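Local coordinates for protein 4-methyl-5(B-hydroxyethyl)-thiazole monophosphate biosynthesis enzyme (PDB 3OT1) that is of unproven function but belongs to the DJ-1/PfpI family and may take part in making the thiazole phosphate precursor of thiamine, at residues A166-L171 / P194-E199. Numbering follows the deposited sequence.
Sequences ALEFAL and PQQLTE
The helical turns 166-171 and 194-199 come nearest at Glu168 and Gln196, whose CA atoms stand 6.7 Å apart, a separation bridged by side chains whose CB atoms are both directed toward the other helix. It is a worked example of two helices joined by polar groups instead of interlocked apolar ones. Gln196 NE2 donates a hydrogen bond of 2.9 Å to Glu168 OE2, moderately bent at 149°. The donor reaches OE2 from above the carboxylate, 54° out of its plane, and the amide and carboxylate planes are steeply turned against each other. The two side chains cross at about a right angle, with Gln196 CG lying 3.8 Å from Glu168 CD. In both residues CG is anti to the carbonyl carbon, beside the backbone N (chi1 -69° in Glu168), and the side chain then runs out extended, which carries each polar end toward the other helix. Within the DJ-1-type alpha/beta sandwich, helix 166-178 packs through Phe169 on Ala108 and Ile110 of strand 106-110 and through Ala170 on Thr31 of helix 22-34, and the contact ties it to the C-terminal helix 194-201. Glu168 OE2 also forms a salt bridge with Arg148, and the backbone N of His193 binds Gln196 OE1, so both ends of the amide are engaged. Glu168 OE1 faces Glu199, 4.6 Å from Glu199 OE1, and two waters lie between them, each within hydrogen-bonding distance of both oxygens. One water lies 2.7 Å from Glu168 OE1; such bridging, together with Arg148, probably eases the repulsion between the two acids.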
loop_
_atom_site.group_PDB
_atom_site.type_symbol
_atom_site.label_atom_id
_atom_site.label_comp_id
_atom_site.label_asym_id
_atom_site.label_seq_id
_atom_site.Cartn_x
_atom_site.Cartn_y
_atom_site.Cartn_z
ATOM N N ALA A 166 4.222 4.909 -4.993
ATOM C CA ALA A 166 2.799 4.842 -5.222
ATOM C C ALA A 166 2.032 5.926 -4.448
ATOM O O ALA A 166 1.070 6.480 -4.953
ATOM C CB ALA A 166 2.248 3.447 -4.927
ATOM N N LEU A 167 2.430 6.179 -3.198
ATOM C CA LEU A 167 1.791 7.226 -2.428
ATOM C C LEU A 167 2.018 8.607 -3.075
ATOM O O LEU A 167 1.093 9.410 -3.229
ATOM C CB LEU A 167 2.319 7.158 -1.015
ATOM C CG LEU A 167 1.707 8.091 -0.004
ATOM C CD1 LEU A 167 0.206 8.079 -0.092
ATOM C CD2 LEU A 167 2.188 7.717 1.405
ATOM N N GLU A 168 3.263 8.880 -3.473
ATOM C CA GLU A 168 3.593 10.119 -4.168
ATOM C C GLU A 168 2.758 10.269 -5.433
ATOM O O GLU A 168 2.253 11.349 -5.726
ATOM C CB GLU A 168 5.079 10.123 -4.541
ATOM C CG GLU A 168 6.003 10.228 -3.355
ATOM C CD GLU A 168 7.372 9.665 -3.671
ATOM O OE1 GLU A 168 8.143 10.346 -4.353
ATOM O OE2 GLU A 168 7.669 8.525 -3.263
ATOM N N PHE A 169 2.597 9.191 -6.172
ATOM C CA PHE A 169 1.815 9.154 -7.410
ATOM C C PHE A 169 0.344 9.452 -7.142
ATOM O O PHE A 169 -0.272 10.273 -7.843
ATOM C CB PHE A 169 2.027 7.760 -8.013
ATOM C CG PHE A 169 1.093 7.346 -9.125
ATOM C CD1 PHE A 169 1.224 7.846 -10.408
ATOM C CD2 PHE A 169 0.177 6.337 -8.918
ATOM C CE1 PHE A 169 0.463 7.356 -11.423
ATOM C CE2 PHE A 169 -0.611 5.864 -9.938
ATOM C CZ PHE A 169 -0.470 6.385 -11.194
ATOM N N ALA A 170 -0.267 8.748 -6.185
ATOM C CA ALA A 170 -1.671 8.960 -5.872
ATOM C C ALA A 170 -1.931 10.400 -5.384
ATOM O O ALA A 170 -2.937 11.008 -5.760
ATOM C CB ALA A 170 -2.153 7.934 -4.872
ATOM N N LEU A 171 -1.036 10.930 -4.566
ATOM C CA LEU A 171 -1.166 12.305 -4.099
ATOM C C LEU A 171 -1.025 13.299 -5.250
ATOM O O LEU A 171 -1.748 14.301 -5.279
ATOM C CB LEU A 171 -0.168 12.581 -2.986
ATOM C CG LEU A 171 -0.484 11.833 -1.679
ATOM C CD1 LEU A 171 0.748 11.810 -0.766
ATOM C CD2 LEU A 171 -1.720 12.373 -0.968
ATOM N N PRO A 194 9.595 13.363 5.039
ATOM C CA PRO A 194 9.606 14.806 4.816
ATOM C C PRO A 194 9.892 15.237 3.368
ATOM O O PRO A 194 9.243 16.196 2.895
ATOM C CB PRO A 194 10.702 15.272 5.764
ATOM C CG PRO A 194 10.503 14.351 6.920
ATOM C CD PRO A 194 10.298 13.015 6.287
ATOM N N GLN A 195 10.758 14.503 2.662
ATOM C CA GLN A 195 11.067 14.819 1.279
ATOM C C GLN A 195 9.873 14.600 0.377
ATOM O O GLN A 195 9.634 15.387 -0.556
ATOM C CB GLN A 195 12.268 14.005 0.763
ATOM C CG GLN A 195 13.616 14.519 1.259
ATOM C CD GLN A 195 13.927 15.895 0.683
ATOM O OE1 GLN A 195 14.059 16.048 -0.533
ATOM N NE2 GLN A 195 14.009 16.913 1.534
ATOM N N GLN A 196 9.133 13.515 0.628
ATOM C CA GLN A 196 7.921 13.237 -0.141
ATOM C C GLN A 196 6.923 14.392 0.034
ATOM O O GLN A 196 6.264 14.844 -0.903
ATOM C CB GLN A 196 7.339 11.881 0.223
ATOM C CG GLN A 196 8.268 10.691 -0.138
ATOM C CD GLN A 196 7.791 9.374 0.469
ATOM O OE1 GLN A 196 7.412 9.316 1.635
ATOM N NE2 GLN A 196 7.784 8.296 -0.345
ATOM N N LEU A 197 6.731 14.821 1.262
ATOM C CA LEU A 197 5.750 15.876 1.517
ATOM C C LEU A 197 6.116 17.204 0.848
ATOM O O LEU A 197 5.279 17.868 0.222
ATOM C CB LEU A 197 5.532 16.053 3.029
ATOM C CG LEU A 197 4.411 17.020 3.424
ATOM C CD1 LEU A 197 3.039 16.508 2.977
ATOM C CD2 LEU A 197 4.373 17.246 4.924
ATOM N N THR A 198 7.387 17.584 0.946
ATOM C CA THR A 198 7.871 18.790 0.282
ATOM C C THR A 198 7.645 18.790 -1.228
ATOM O O THR A 198 7.223 19.789 -1.828
ATOM C CB THR A 198 9.353 18.946 0.597
ATOM O OG1 THR A 198 9.483 19.226 1.992
ATOM C CG2 THR A 198 9.978 20.042 -0.209
ATOM N N GLU A 199 7.881 17.652 -1.839
ATOM C CA GLU A 199 7.751 17.539 -3.273
ATOM C C GLU A 199 6.298 17.547 -3.713
ATOM O O GLU A 199 5.987 18.038 -4.786
ATOM C CB GLU A 199 8.495 16.312 -3.749
ATOM C CG GLU A 199 9.982 16.512 -3.561
ATOM C CD GLU A 199 10.825 15.395 -4.082
ATOM O OE1 GLU A 199 10.309 14.364 -4.599
ATOM O OE2 GLU A 199 12.042 15.547 -3.940
HETATM O O HOH W 1 7.851 13.015 -4.800
HETATM O O HOH W 2 10.134 12.089 -3.047
#